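Local coordinates for protein sulfite reductase [ferredoxin] (Mycobacterium tuberculosis, PDB 1ZJ8) that catalyses the ferredoxin-dependent reduction of sulfite to sulfide, using one siroheme and one [4Fe-4S] cluster per subunit, at residues 22-27 with 289-295; 34-38 with 294-298; 451-455 with 533-537. All coordinates share one frame; numbering follows the deposited sequence.

Contact 1: 22-27 with 289-295; sequences NEGQWA and RDYGYRR
The indole of Trp-26 and the guanidinium of Arg-294 lie flat on each other, their planes 6° apart and their centres 3.7 Å apart, as in a classic cation-pi stack. NH1 of Arg-294 sits over the middle of the indole, and CZ comes within 3.3 Å of Trp-26 CE2. A bend at chi3 (90°) lays the guanidinium parallel to the ring, and a salt bridge from Arg-294 NH2 to Asp-214 would restrain its rotation. The aliphatic part of Arg-289 meets the six-membered ring of the indole obliquely, with CG 3.6 Å from Trp-26 CZ3, while Arg-31 makes a further cation-pi contact with Trp-26.

Backbone hydrogen bonds join the two segments. Arg-294 N donates to Glu-23 O at 2.8 Å, and Ala-27 N to Asp-290 O at the same length. Gln-25 has the reach to add a side-chain donor: its NE2 meets Tyr-291 O at 3.1 Å, the amide lying at the edge of the Tyr-293 ring, its plane steeply turned from that of the ring. The last two bonds engage carbonyls of the final helical turn, which Gly-292 ends. Gly-24 suits its place because its phi is positive; its N is held by Asn-22 OD1 in an Asx turn.

Apolar and charged contacts fill the flanks. The small methyl of Ala-27 lies over a face of Tyr-291, with CB 3.8 Å from the ring centroid in a CH-pi contact. At the other end Glu-23 OE2 faces Arg-295 NH2 at 3.7 Å, a long salt bridge, and the same carboxylate oxygen also pairs with Arg-21.

The N-terminal loop thus packs along the end of helix 277-291 and the chain leaving it. Beyond, Tyr-291 and Tyr-293 touch Leu-305 of helix 302-309, where Asp-308 is hydrogen-bonded to the Tyr-293 hydroxyl.

Contact 2: 34-38 with 294-298; sequences LNANE and RRLRA
Glu-38 and Arg-294 meet at about a right angle, with carboxylate and guanidinium planes 76° apart. Bending at chi2 (-50°) carries the carboxylate of Glu-38 back toward Arg-294 NE, which lies nearly equidistant from its two oxygens. The salt bridge from NE to Glu-38 OE2 measures 3.4 Å, and the hydrogen bond from NE to OE1 is weak. Both partners are shared: Glu-38 OE2 also forms a salt bridge to Lys-41, and NH2 of Arg-294 one to Asp-214. Such a mix of charges would probably keep the buried carboxylate ionised.

Asn-35 has its CB directed toward the opposing loop, and its short amide comes up to Arg-295 O. A weak hydrogen bond of 3.1 Å from Asn-35 ND2 to Arg-295 O is doubtful, because OD1 lies even closer to the same carbonyl and the way round the amide is uncertain at 2.8 Å resolution.

Asn-37 and Arg-297 again cross at roughly right angles. The amide sits at the guanidinium edge, beside NE, its plane turned 54° from it; OD1 also rests 3.2 Å from Arg-297 CD. The guanidinium itself is anchored by a salt bridge from NH2 to Asp-174.

Leu-34, an apolar side chain, lays CD1 against the methylenes of Arg-295, 3.5 Å from its CG.

Altogether, the start of helix 36-40 and the residues before it cover the loop running from helix 277-291 to helix 302-309. Arg-297 also makes a weak hydrogen bond to Pro-216 O; Asp-174 and Pro-216 lie just ahead of strands 176-181 and 219-224. The nearest atoms of the Arg-297 side chain and the siroheme are about 7 Å apart.

Contact 3: 451-455 with 533-537; sequences ELERR and GDYID
Bends at chi2 (-127°) and chi3 curl the side chain of Arg-455 across to Asp-534, while Glu-451, with CG anti to its backbone nitrogen and the rest of the chain extended, reaches the same guanidinium from one turn back. Arginine suits this junction because one planar group can serve two acids. NH2 donates to Asp-534 OD1 at 2.7 Å in an almost straight bond (176°), and to Glu-451 OE2 at 3.2 Å. Both oxygens lie in the guanidinium plane, though Asp-534 is met from above its own carboxylate plane. The carbonyl O of Gly-533 lies over a guanidinium face. Asp-537 OD1 touches Arg-455 CD at 3.3 Å, but its salt-bridge partner is Arg-541.

On the buried side, Leu-452 CD2 packs against Ile-536 CG2 at 3.8 Å, the two side chains crossing at about a right angle. Gly-533, with no side chain, gives the closest backbone approach, 6.5 Å between its CA and Leu-452 CA.

The segments 451-455 and 533-537 of helices 442-455 and 532-545 cross at -46°, their axes 10.6 Å apart. Ile-536 continues inward onto Ile-486 and Phe-488, so helix 532-545 packs on the mixed sheet that contains strands 486-494 and 500-508.

In the fold
From the N terminus, contact 1 joins the leading loop at 22-27 to the end of helix 277-291, closing a loop of some 260 residues. A little further on, 34-38 at the start of helix 36-40 makes contact 2 with the continuation of that same stretch. The two share Arg-294 and Arg-295, touch through Leu-34, and have centres 10 Å apart, so together they fasten the N-terminal arm to the first 4Fe-4S family region. Contact 3 follows in series, closing a shorter loop within the second such region, between helices 442-455 and 532-545. It lies across the molecule's centre from contact 1, the two about 48 Å apart between centres.

Contact 1: 22-27 with 289-295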
# COMPACT_ATOMS: atom_id res chain seq x y z
N ASN A 22 23.39 -22.58 4.10
CA ASN A 22 23.73 -21.17 3.84
C ASN A 22 22.69 -20.44 2.98
O ASN A 22 22.91 -20.17 1.80
CB ASN A 22 25.13 -21.04 3.22
CG ASN A 22 25.69 -19.60 3.33
OD1 ASN A 22 24.94 -18.62 3.40
ND2 ASN A 22 27.02 -19.49 3.34
N GLU A 23 21.56 -20.10 3.62
CA GLU A 23 20.54 -19.25 3.00
C GLU A 23 20.78 -17.78 3.37
O GLU A 23 19.87 -16.97 3.25
CB GLU A 23 19.13 -19.65 3.44
CG GLU A 23 18.71 -21.09 3.09
CD GLU A 23 17.87 -21.21 1.82
OE1 GLU A 23 17.05 -20.32 1.51
OE2 GLU A 23 18.03 -22.23 1.12
N GLY A 24 22.00 -17.45 3.81
CA GLY A 24 22.39 -16.07 4.13
C GLY A 24 22.04 -15.65 5.55
O GLY A 24 22.36 -14.53 5.94
N GLN A 25 21.41 -16.56 6.31
CA GLN A 25 20.89 -16.27 7.65
C GLN A 25 21.97 -15.80 8.62
O GLN A 25 22.96 -16.51 8.85
CB GLN A 25 20.19 -17.50 8.23
CG GLN A 25 18.87 -17.84 7.54
CD GLN A 25 18.38 -19.26 7.82
OE1 GLN A 25 18.99 -20.23 7.36
NE2 GLN A 25 17.27 -19.38 8.55
N TRP A 26 21.77 -14.61 9.18
CA TRP A 26 22.69 -14.01 10.16
C TRP A 26 22.88 -14.89 11.42
O TRP A 26 24.01 -15.11 11.86
CB TRP A 26 22.17 -12.61 10.56
CG TRP A 26 22.54 -11.50 9.58
CD1 TRP A 26 23.02 -11.65 8.31
CD2 TRP A 26 22.44 -10.07 9.80
NE1 TRP A 26 23.24 -10.42 7.74
CE2 TRP A 26 22.89 -9.43 8.63
CE3 TRP A 26 22.01 -9.28 10.88
CZ2 TRP A 26 22.93 -8.04 8.49
CZ3 TRP A 26 22.05 -7.89 10.75
CH2 TRP A 26 22.50 -7.29 9.56
N ALA A 27 21.77 -15.40 11.97
CA ALA A 27 21.81 -16.18 13.23
C ALA A 27 22.37 -17.61 13.12
O ALA A 27 22.49 -18.31 14.13
CB ALA A 27 20.40 -16.24 13.86
N ARG A 289 15.22 -10.11 10.94
CA ARG A 289 16.61 -9.68 10.69
C ARG A 289 17.57 -10.86 10.86
O ARG A 289 18.45 -11.08 10.01
CB ARG A 289 17.00 -8.53 11.62
CG ARG A 289 18.48 -8.06 11.49
CD ARG A 289 18.93 -7.22 12.70
NE ARG A 289 18.56 -7.89 13.94
CZ ARG A 289 18.52 -7.32 15.15
NH1 ARG A 289 18.84 -6.03 15.31
NH2 ARG A 289 18.15 -8.05 16.19
N ASP A 290 17.39 -11.62 11.93
CA ASP A 290 18.36 -12.65 12.31
C ASP A 290 18.18 -14.00 11.56
O ASP A 290 19.17 -14.68 11.25
CB ASP A 290 18.34 -12.82 13.84
CG ASP A 290 18.75 -11.52 14.61
OD1 ASP A 290 19.52 -10.71 14.07
OD2 ASP A 290 18.30 -11.31 15.75
N TYR A 291 16.95 -14.36 11.23
CA TYR A 291 16.65 -15.66 10.61
C TYR A 291 16.04 -15.60 9.19
O TYR A 291 15.85 -16.64 8.55
CB TYR A 291 15.71 -16.46 11.51
CG TYR A 291 16.31 -17.01 12.80
CD1 TYR A 291 16.51 -16.19 13.92
CD2 TYR A 291 16.62 -18.39 12.92
CE1 TYR A 291 17.04 -16.71 15.11
CE2 TYR A 291 17.14 -18.91 14.09
CZ TYR A 291 17.35 -18.08 15.18
OH TYR A 291 17.87 -18.62 16.33
N GLY A 292 15.71 -14.40 8.71
CA GLY A 292 15.24 -14.25 7.34
C GLY A 292 16.32 -14.57 6.32
O GLY A 292 17.50 -14.32 6.55
N TYR A 293 15.91 -15.12 5.18
CA TYR A 293 16.84 -15.53 4.13
C TYR A 293 17.47 -14.32 3.44
O TYR A 293 16.79 -13.31 3.22
CB TYR A 293 16.12 -16.42 3.12
CG TYR A 293 15.39 -17.59 3.73
CD1 TYR A 293 15.89 -18.25 4.86
CD2 TYR A 293 14.21 -18.07 3.18
CE1 TYR A 293 15.23 -19.35 5.42
CE2 TYR A 293 13.54 -19.19 3.73
CZ TYR A 293 14.06 -19.82 4.86
OH TYR A 293 13.41 -20.90 5.43
N ARG A 294 18.76 -14.40 3.12
CA ARG A 294 19.50 -13.29 2.49
C ARG A 294 20.37 -13.77 1.30
O ARG A 294 21.45 -13.23 1.02
CB ARG A 294 20.35 -12.53 3.54
CG ARG A 294 19.56 -12.09 4.80
CD ARG A 294 20.45 -11.50 5.88
NE ARG A 294 20.61 -10.05 5.74
CZ ARG A 294 20.22 -9.13 6.63
NH1 ARG A 294 19.65 -9.47 7.79
NH2 ARG A 294 20.43 -7.84 6.36
N ARG A 295 19.84 -14.77 0.60
CA ARG A 295 20.52 -15.43 -0.50
C ARG A 295 19.87 -15.09 -1.86
O ARG A 295 20.45 -14.34 -2.64
CB ARG A 295 20.52 -16.94 -0.24
CG ARG A 295 21.26 -17.75 -1.27
CD ARG A 295 21.21 -19.21 -0.90
NE ARG A 295 19.86 -19.75 -1.04
CZ ARG A 295 19.33 -20.19 -2.19
NH1 ARG A 295 20.02 -20.14 -3.32
NH2 ARG A 295 18.09 -20.67 -2.20

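Contact 2: 34-38 with 294-298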
# COMPACT_ATOMS: atom_id res chain seq x y z
N LEU A 34 25.62 -12.53 -0.28
CA LEU A 34 25.36 -13.46 -1.38
C LEU A 34 24.68 -12.75 -2.57
O LEU A 34 24.20 -13.40 -3.50
CB LEU A 34 24.48 -14.62 -0.89
CG LEU A 34 24.90 -15.40 0.36
CD1 LEU A 34 24.06 -16.67 0.54
CD2 LEU A 34 26.38 -15.75 0.32
N ASN A 35 24.65 -11.42 -2.52
CA ASN A 35 24.02 -10.58 -3.55
C ASN A 35 24.80 -9.28 -3.65
O ASN A 35 25.60 -8.97 -2.76
CB ASN A 35 22.56 -10.24 -3.17
CG ASN A 35 21.74 -11.46 -2.86
OD1 ASN A 35 21.54 -12.30 -3.72
ND2 ASN A 35 21.26 -11.57 -1.61
N ALA A 36 24.56 -8.51 -4.72
CA ALA A 36 25.08 -7.14 -4.82
C ALA A 36 24.33 -6.23 -3.82
O ALA A 36 24.86 -5.20 -3.38
CB ALA A 36 24.92 -6.62 -6.24
N ASN A 37 23.10 -6.63 -3.50
CA ASN A 37 22.24 -5.92 -2.57
C ASN A 37 22.71 -6.11 -1.14
O ASN A 37 22.87 -5.13 -0.41
CB ASN A 37 20.80 -6.40 -2.72
CG ASN A 37 20.18 -5.98 -4.05
OD1 ASN A 37 20.06 -6.78 -4.98
ND2 ASN A 37 19.79 -4.71 -4.14
N GLU A 38 22.94 -7.37 -0.76
CA GLU A 38 23.51 -7.68 0.55
C GLU A 38 24.94 -7.14 0.72
O GLU A 38 25.40 -6.96 1.86
CB GLU A 38 23.50 -9.20 0.81
CG GLU A 38 22.17 -9.75 1.31
CD GLU A 38 21.62 -8.95 2.49
OE1 GLU A 38 22.44 -8.44 3.30
OE2 GLU A 38 20.38 -8.82 2.58
N ARG A 294 18.76 -14.40 3.12
CA ARG A 294 19.50 -13.29 2.49
C ARG A 294 20.37 -13.77 1.30
O ARG A 294 21.45 -13.23 1.02
CB ARG A 294 20.35 -12.53 3.54
CG ARG A 294 19.56 -12.09 4.80
CD ARG A 294 20.45 -11.50 5.88
NE ARG A 294 20.61 -10.05 5.74
CZ ARG A 294 20.22 -9.13 6.63
NH1 ARG A 294 19.65 -9.47 7.79
NH2 ARG A 294 20.43 -7.84 6.36
N ARG A 295 19.84 -14.77 0.60
CA ARG A 295 20.52 -15.43 -0.50
C ARG A 295 19.87 -15.09 -1.86
O ARG A 295 20.45 -14.34 -2.64
CB ARG A 295 20.52 -16.94 -0.24
CG ARG A 295 21.26 -17.75 -1.27
CD ARG A 295 21.21 -19.21 -0.90
NE ARG A 295 19.86 -19.75 -1.04
CZ ARG A 295 19.33 -20.19 -2.19
NH1 ARG A 295 20.02 -20.14 -3.32
NH2 ARG A 295 18.09 -20.67 -2.20
N LEU A 296 18.70 -15.65 -2.13
CA LEU A 296 17.92 -15.27 -3.31
C LEU A 296 17.13 -13.99 -3.02
O LEU A 296 16.37 -13.92 -2.05
CB LEU A 296 16.95 -16.38 -3.75
CG LEU A 296 17.55 -17.70 -4.27
CD1 LEU A 296 16.48 -18.77 -4.57
CD2 LEU A 296 18.43 -17.45 -5.50
N ARG A 297 17.31 -12.98 -3.87
CA ARG A 297 16.59 -11.70 -3.76
C ARG A 297 15.07 -11.84 -3.78
O ARG A 297 14.38 -11.13 -3.08
CB ARG A 297 16.99 -10.77 -4.90
CG ARG A 297 16.93 -9.33 -4.55
CD ARG A 297 18.13 -8.95 -3.71
NE ARG A 297 17.97 -7.63 -3.08
CZ ARG A 297 17.38 -7.42 -1.90
NH1 ARG A 297 16.83 -8.42 -1.21
NH2 ARG A 297 17.30 -6.19 -1.43
N ALA A 298 14.57 -12.77 -4.59
CA ALA A 298 13.14 -13.05 -4.63
C ALA A 298 12.71 -14.18 -3.67
O ALA A 298 11.59 -14.68 -3.79
CB ALA A 298 12.72 -13.41 -6.05

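Contact 3: 451-455 with 533-537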
# COMPACT_ATOMS: atom_id res chain seq x y z
N GLU A 451 -15.90 5.75 -18.15
CA GLU A 451 -16.43 4.80 -19.15
C GLU A 451 -17.38 3.81 -18.49
O GLU A 451 -18.56 3.75 -18.85
CB GLU A 451 -15.33 4.03 -19.88
CG GLU A 451 -15.88 3.25 -21.08
CD GLU A 451 -14.83 2.40 -21.79
OE1 GLU A 451 -13.62 2.74 -21.75
OE2 GLU A 451 -15.24 1.38 -22.39
N LEU A 452 -16.87 3.07 -17.50
CA LEU A 452 -17.65 2.10 -16.73
C LEU A 452 -18.90 2.73 -16.12
O LEU A 452 -19.98 2.16 -16.18
CB LEU A 452 -16.78 1.51 -15.62
CG LEU A 452 -15.61 0.63 -16.11
CD1 LEU A 452 -14.73 0.13 -14.97
CD2 LEU A 452 -16.14 -0.55 -16.93
N GLU A 453 -18.73 3.92 -15.54
CA GLU A 453 -19.83 4.64 -14.91
C GLU A 453 -21.02 4.83 -15.86
O GLU A 453 -22.14 4.50 -15.52
CB GLU A 453 -19.34 5.98 -14.39
CG GLU A 453 -18.80 5.93 -12.97
CD GLU A 453 -18.12 7.23 -12.54
OE1 GLU A 453 -18.06 8.14 -13.41
OE2 GLU A 453 -17.67 7.33 -11.36
N ARG A 454 -20.76 5.35 -17.05
CA ARG A 454 -21.84 5.61 -18.03
C ARG A 454 -22.22 4.35 -18.83
O ARG A 454 -23.39 4.13 -19.14
CB ARG A 454 -21.43 6.75 -18.99
CG ARG A 454 -20.25 6.45 -19.94
CD ARG A 454 -19.76 7.66 -20.73
NE ARG A 454 -18.49 7.34 -21.38
CZ ARG A 454 -17.28 7.74 -20.97
NH1 ARG A 454 -17.12 8.56 -19.93
NH2 ARG A 454 -16.20 7.32 -21.63
N ARG A 455 -21.24 3.52 -19.13
CA ARG A 455 -21.47 2.31 -19.92
C ARG A 455 -22.35 1.25 -19.21
O ARG A 455 -23.00 0.45 -19.87
CB ARG A 455 -20.14 1.67 -20.31
CG ARG A 455 -20.08 1.29 -21.74
CD ARG A 455 -19.68 -0.14 -21.92
NE ARG A 455 -18.32 -0.23 -22.42
CZ ARG A 455 -17.92 -1.12 -23.31
NH1 ARG A 455 -18.78 -2.00 -23.81
NH2 ARG A 455 -16.67 -1.11 -23.71
N GLY A 533 -12.53 -2.12 -20.67
CA GLY A 533 -13.92 -1.70 -20.50
C GLY A 533 -14.88 -2.68 -21.13
O GLY A 533 -15.93 -2.99 -20.55
N ASP A 534 -14.54 -3.16 -22.32
CA ASP A 534 -15.34 -4.18 -22.99
C ASP A 534 -15.46 -5.42 -22.12
O ASP A 534 -16.55 -5.95 -21.90
CB ASP A 534 -14.70 -4.59 -24.32
CG ASP A 534 -14.68 -3.48 -25.34
OD1 ASP A 534 -15.73 -2.86 -25.60
OD2 ASP A 534 -13.60 -3.24 -25.93
N TYR A 535 -14.32 -5.90 -21.66
CA TYR A 535 -14.26 -7.12 -20.87
C TYR A 535 -15.05 -7.03 -19.56
O TYR A 535 -15.85 -7.91 -19.25
CB TYR A 535 -12.81 -7.49 -20.56
CG TYR A 535 -12.72 -8.59 -19.55
CD1 TYR A 535 -12.70 -9.91 -19.95
CD2 TYR A 535 -12.72 -8.31 -18.20
CE1 TYR A 535 -12.65 -10.92 -19.03
CE2 TYR A 535 -12.67 -9.31 -17.27
CZ TYR A 535 -12.63 -10.61 -17.69
OH TYR A 535 -12.58 -11.63 -16.75
N ILE A 536 -14.80 -5.97 -18.79
CA ILE A 536 -15.50 -5.75 -17.53
C ILE A 536 -17.02 -5.72 -17.76
O ILE A 536 -17.78 -6.35 -17.02
CB ILE A 536 -15.13 -4.39 -16.87
CG1 ILE A 536 -13.66 -4.31 -16.49
CG2 ILE A 536 -15.96 -4.15 -15.61
CD1 ILE A 536 -13.26 -5.35 -15.55
N ASP A 537 -17.44 -4.97 -18.77
CA ASP A 537 -18.84 -4.88 -19.15
C ASP A 537 -19.40 -6.26 -19.45
O ASP A 537 -20.43 -6.65 -18.88
CB ASP A 537 -18.99 -3.97 -20.38
CG ASP A 537 -20.42 -3.90 -20.90
OD1 ASP A 537 -21.10 -2.87 -20.66
OD2 ASP A 537 -20.88 -4.85 -21.58